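Local structure of aminopeptidase N family protein (Idiomarina loihiensis L2TR, 4FGM) at residues D314-L317 / L318-G322; K327-L330 / K331-D335. The protein probably acts as a zinc-dependent aminopeptidase of the M61 family, cleaving residues from the amino ends of peptides. All coordinates share one frame; numbering follows the deposited sequence.

Contact 1 closes the final turn of helix 308-320, and contact 2 lies in the first half of helix 326-342, the next helix along the chain. The two helices pack directly on each other: the ring of Tyr329 lies against the backbone at Tyr316, and Leu332 reaches Asp315. Contact 1 is the more buried and the closer to the zinc site, which it meets through Asp314; its chemistry is dominated by backbone carbonyls shared among donors and by a serine hydroxyl at a helix end. Contact 2 is only partly buried, combining regular mid-helix bonding with an apolar cluster and a basic pair whose acidic partner lies on another helix.

Contact 1 (D314-L317 / L318-G322); sequences DDYL and LHTSG
Ser321 turns back on Leu317 and closes the last turn of helix 308-320. Its CB lies 3.2 Å from Leu317 O, and its OG donates to the same oxygen at 2.6 Å, in the carbonyl plane. The first torsion explains this reach: at chi1 53° the hydroxyl sits between the backbone N and the carbonyl carbon, folded over the preceding turn. Ser321 N also binds Leu317 O but comes from above the carbonyl plane, so one residue grips the oxygen twice. With alanine in place of Ser321 the in-plane hydroxyl bond to Leu317 O is gone, the off-plane one from the amide remains, and the hold on the helix end would probably weaken.

Thr320 divides its side chain between two neighbours. Its CB rests 3.6 Å from Tyr316 O; from there OG1 approaches the ring of Tyr316 obliquely, 4.0 Å from CZ, while CG2 runs alongside Leu317 to within 3.9 Å of CD2. Thr320 N gives Tyr316 O a nearly straight bond of 2.9 Å, and His319 N makes a more bent one to the same oxygen. The Tyr316 hydroxyl is engaged elsewhere, with the backbone O of Trp584. Leu318 CD1 passes 3.7 Å from Asp314 O, and its side chain packs on helices 197-215 and 262-277.

Gly322 leaves the helix at positive phi (80°) in a Schellman motif, a backbone shape that disfavours a side chain. At the other end of the contact, Asp314 OD2 accepts a hydrogen bond from ND1 of His273, a zinc ligand, and so serves as a second-shell residue that can fix the turn of that imidazole. The chemistry thus implies a helix end where the carbonyls of Tyr316 and Leu317 each take two local donors, while Asp314, by its bond to His273, probably helps to position the metal site.

Contact 2 (K327-L330 / K331-D335); sequences KRYL and KLLGD
Lys331, Leu332, Leu333 and Gly334 each give their backbone N to the carbonyl four residues earlier. Leu332 N meets Arg328 O at 3.2 Å and nearly straight, Leu333 N bonds to Tyr329 O, and Gly334 N reaches Leu330 O at 2.9 Å. Lys331 N binds Lys327 O and adds a weak second bond to Arg328 O.

The apolar contacts gather on Leu333. Because Tyr329 holds CG anti to its backbone N (chi1 175°), the ring swings along the helix toward the next turn, where Leu333 CD1 approaches CE2 obliquely at 3.8 Å and Leu333 CG lies 3.6 Å from the phenolic OH. Leu330 CD2 touches the same Leu333 CD1 at 3.9 Å, so a single methyl is shared by ring and leucine. Beyond them, Tyr329 rests on helix 308-320, and Leu333 on Trp584 and Leu573.

The charged groups lie apart from this buried cluster. Arg328 NH1 and the extended Lys331, its NZ 5.8 Å away, converge on Asp262, which forms a salt bridge with each.

The i to i+4 bonding is that of a regular alpha-helix; buried Tyr329, Leu330 and Leu333 against the more exposed Lys327, Arg328 and Lys331 make it amphipathic, here packed in the probable M61 peptidase domain between the helix that follows zinc ligand Glu307 and the C-terminal segment of the chain.

Contact 1 (D314-L317 / L318-G322)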
loop_
_atom_site.group_PDB
_atom_site.type_symbol
_atom_site.label_atom_id
_atom_site.label_comp_id
_atom_site.label_asym_id
_atom_site.label_seq_id
_atom_site.Cartn_x
_atom_site.Cartn_y
_atom_site.Cartn_z
ATOM N N ASP A 314 -9.343 4.382 -5.575
ATOM C CA ASP A 314 -8.110 4.958 -6.123
ATOM C C ASP A 314 -8.138 5.027 -7.653
ATOM O O ASP A 314 -7.658 5.995 -8.241
ATOM C CB ASP A 314 -6.844 4.215 -5.640
ATOM C CG ASP A 314 -6.906 2.703 -5.844
ATOM O OD1 ASP A 314 -7.627 2.227 -6.749
ATOM O OD2 ASP A 314 -6.202 1.988 -5.099
ATOM N N ASP A 315 -8.714 4.016 -8.295
ATOM C CA ASP A 315 -8.815 4.007 -9.752
ATOM C C ASP A 315 -10.093 4.704 -10.231
ATOM O O ASP A 315 -10.059 5.532 -11.143
ATOM C CB ASP A 315 -8.800 2.572 -10.296
ATOM C CG ASP A 315 -7.476 1.871 -10.068
ATOM O OD1 ASP A 315 -6.429 2.520 -10.259
ATOM O OD2 ASP A 315 -7.482 0.671 -9.718
ATOM N N TYR A 316 -11.218 4.368 -9.606
ATOM C CA TYR A 316 -12.503 4.937 -9.987
ATOM C C TYR A 316 -12.520 6.468 -9.933
ATOM O O TYR A 316 -12.957 7.124 -10.883
ATOM C CB TYR A 316 -13.606 4.357 -9.098
ATOM C CG TYR A 316 -14.990 4.837 -9.465
ATOM C CD1 TYR A 316 -15.503 4.633 -10.750
ATOM C CD2 TYR A 316 -15.779 5.526 -8.541
ATOM C CE1 TYR A 316 -16.762 5.111 -11.106
ATOM C CE2 TYR A 316 -17.041 6.006 -8.885
ATOM C CZ TYR A 316 -17.528 5.798 -10.168
ATOM O OH TYR A 316 -18.773 6.282 -10.509
ATOM N N LEU A 317 -12.039 7.037 -8.833
ATOM C CA LEU A 317 -12.010 8.494 -8.690
ATOM C C LEU A 317 -11.123 9.149 -9.749
ATOM O O LEU A 317 -11.257 10.339 -10.038
ATOM C CB LEU A 317 -11.533 8.878 -7.286
ATOM C CG LEU A 317 -12.498 8.489 -6.162
ATOM C CD1 LEU A 317 -11.992 9.065 -4.846
ATOM C CD2 LEU A 317 -13.908 9.019 -6.474
ATOM N N LEU A 318 -10.213 8.367 -10.324
ATOM C CA LEU A 318 -9.319 8.868 -11.361
ATOM C C LEU A 318 -10.129 9.123 -12.635
ATOM O O LEU A 318 -9.829 10.037 -13.412
ATOM C CB LEU A 318 -8.209 7.846 -11.620
ATOM C CG LEU A 318 -6.752 8.293 -11.432
ATOM C CD1 LEU A 318 -6.545 9.000 -10.098
ATOM C CD2 LEU A 318 -5.866 7.071 -11.513
ATOM N N HIS A 319 -11.161 8.310 -12.844
ATOM C CA HIS A 319 -12.029 8.463 -14.011
ATOM C C HIS A 319 -13.087 9.511 -13.703
ATOM O O HIS A 319 -13.442 10.326 -14.556
ATOM C CB HIS A 319 -12.731 7.148 -14.350
ATOM C CG HIS A 319 -13.858 7.305 -15.325
ATOM N ND1 HIS A 319 -13.661 7.687 -16.633
ATOM C CD2 HIS A 319 -15.196 7.170 -15.167
ATOM C CE1 HIS A 319 -14.832 7.785 -17.243
ATOM N NE2 HIS A 319 -15.777 7.477 -16.376
ATOM N N THR A 320 -13.580 9.474 -12.470
ATOM C CA THR A 320 -14.608 10.393 -12.003
ATOM C C THR A 320 -14.145 11.846 -12.005
ATOM O O THR A 320 -14.946 12.761 -12.186
ATOM C CB THR A 320 -15.074 9.990 -10.593
ATOM O OG1 THR A 320 -16.448 9.611 -10.647
ATOM C CG2 THR A 320 -14.899 11.120 -9.613
ATOM N N SER A 321 -12.851 12.056 -11.803
ATOM C CA SER A 321 -12.301 13.398 -11.794
ATOM C C SER A 321 -11.878 13.781 -13.202
ATOM O O SER A 321 -11.395 14.889 -13.436
ATOM C CB SER A 321 -11.104 13.464 -10.850
ATOM O OG SER A 321 -10.176 12.444 -11.170
ATOM N N GLY A 322 -12.055 12.855 -14.135
ATOM C CA GLY A 322 -11.700 13.124 -15.518
ATOM C C GLY A 322 -10.234 12.997 -15.893
ATOM O O GLY A 322 -9.807 13.574 -16.883
#

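Contact 2 (K327-L330 / K331-D335)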
loop_
_atom_site.group_PDB
_atom_site.type_symbol
_atom_site.label_atom_id
_atom_site.label_comp_id
_atom_site.label_asym_id
_atom_site.label_seq_id
_atom_site.Cartn_x
_atom_site.Cartn_y
_atom_site.Cartn_z
ATOM N N LYS A 327 -12.242 3.673 -20.835
ATOM C CA LYS A 327 -11.495 2.567 -21.423
ATOM C C LYS A 327 -10.353 2.186 -20.478
ATOM O O LYS A 327 -10.184 1.016 -20.129
ATOM C CB LYS A 327 -10.944 2.963 -22.798
ATOM C CG LYS A 327 -12.004 3.158 -23.889
ATOM C CD LYS A 327 -12.637 1.834 -24.315
ATOM C CE LYS A 327 -13.658 2.023 -25.441
ATOM N NZ LYS A 327 -15.079 1.875 -24.988
ATOM N N ARG A 328 -9.575 3.181 -20.060
ATOM C CA ARG A 328 -8.472 2.945 -19.136
ATOM C C ARG A 328 -8.995 2.389 -17.826
ATOM O O ARG A 328 -8.425 1.447 -17.262
ATOM C CB ARG A 328 -7.716 4.244 -18.855
ATOM C CG ARG A 328 -6.693 4.580 -19.907
ATOM C CD ARG A 328 -5.922 5.832 -19.562
ATOM N NE ARG A 328 -4.699 5.905 -20.352
ATOM C CZ ARG A 328 -3.674 5.070 -20.219
ATOM N NH1 ARG A 328 -3.719 4.095 -19.322
ATOM N NH2 ARG A 328 -2.604 5.202 -20.991
ATOM N N TYR A 329 -10.083 2.973 -17.338
ATOM C CA TYR A 329 -10.651 2.518 -16.082
ATOM C C TYR A 329 -11.078 1.054 -16.125
ATOM O O TYR A 329 -10.756 0.279 -15.215
ATOM C CB TYR A 329 -11.851 3.374 -15.665
ATOM C CG TYR A 329 -12.501 2.800 -14.433
ATOM C CD1 TYR A 329 -11.838 2.825 -13.203
ATOM C CD2 TYR A 329 -13.699 2.096 -14.521
ATOM C CE1 TYR A 329 -12.339 2.154 -12.103
ATOM C CE2 TYR A 329 -14.210 1.417 -13.425
ATOM C CZ TYR A 329 -13.521 1.443 -12.220
ATOM O OH TYR A 329 -13.986 0.713 -11.149
ATOM N N LEU A 330 -11.806 0.677 -17.174
ATOM C CA LEU A 330 -12.288 -0.700 -17.294
ATOM C C LEU A 330 -11.165 -1.714 -17.471
ATOM O O LEU A 330 -11.329 -2.886 -17.130
ATOM C CB LEU A 330 -13.309 -0.826 -18.435
ATOM C CG LEU A 330 -14.718 -0.290 -18.132
ATOM C CD1 LEU A 330 -15.608 -0.487 -19.350
ATOM C CD2 LEU A 330 -15.315 -1.017 -16.927
ATOM N N LYS A 331 -10.032 -1.273 -18.005
ATOM C CA LYS A 331 -8.904 -2.174 -18.161
ATOM C C LYS A 331 -8.411 -2.464 -16.744
ATOM O O LYS A 331 -8.135 -3.611 -16.390
ATOM C CB LYS A 331 -7.782 -1.531 -18.976
ATOM C CG LYS A 331 -6.519 -2.387 -19.022
ATOM C CD LYS A 331 -5.328 -1.608 -19.556
ATOM C CE LYS A 331 -4.029 -2.368 -19.330
ATOM N NZ LYS A 331 -2.835 -1.591 -19.784
ATOM N N LEU A 332 -8.325 -1.413 -15.932
ATOM C CA LEU A 332 -7.887 -1.554 -14.549
ATOM C C LEU A 332 -8.852 -2.449 -13.778
ATOM O O LEU A 332 -8.436 -3.234 -12.921
ATOM C CB LEU A 332 -7.803 -0.180 -13.870
ATOM C CG LEU A 332 -6.680 0.760 -14.330
ATOM C CD1 LEU A 332 -6.871 2.147 -13.719
ATOM C CD2 LEU A 332 -5.327 0.173 -13.940
ATOM N N LEU A 333 -10.144 -2.332 -14.086
ATOM C CA LEU A 333 -11.167 -3.134 -13.418
ATOM C C LEU A 333 -11.005 -4.598 -13.805
ATOM O O LEU A 333 -11.057 -5.491 -12.959
ATOM C CB LEU A 333 -12.568 -2.660 -13.810
ATOM C CG LEU A 333 -13.595 -2.524 -12.679
ATOM C CD1 LEU A 333 -14.980 -2.298 -13.279
ATOM C CD2 LEU A 333 -13.590 -3.765 -11.809
ATOM N N GLY A 334 -10.816 -4.837 -15.096
ATOM C CA GLY A 334 -10.627 -6.195 -15.567
ATOM C C GLY A 334 -9.375 -6.803 -14.970
ATOM O O GLY A 334 -9.349 -7.998 -14.676
ATOM N N ASP A 335 -8.339 -5.988 -14.777
ATOM C CA ASP A 335 -7.092 -6.478 -14.186
ATOM C C ASP A 335 -7.407 -7.044 -12.809
ATOM O O ASP A 335 -7.068 -8.182 -12.499
ATOM C CB ASP A 335 -6.057 -5.347 -14.030
ATOM C CG ASP A 335 -5.321 -5.025 -15.328
ATOM O OD1 ASP A 335 -5.517 -5.742 -16.332
ATOM O OD2 ASP A 335 -4.536 -4.048 -15.341
#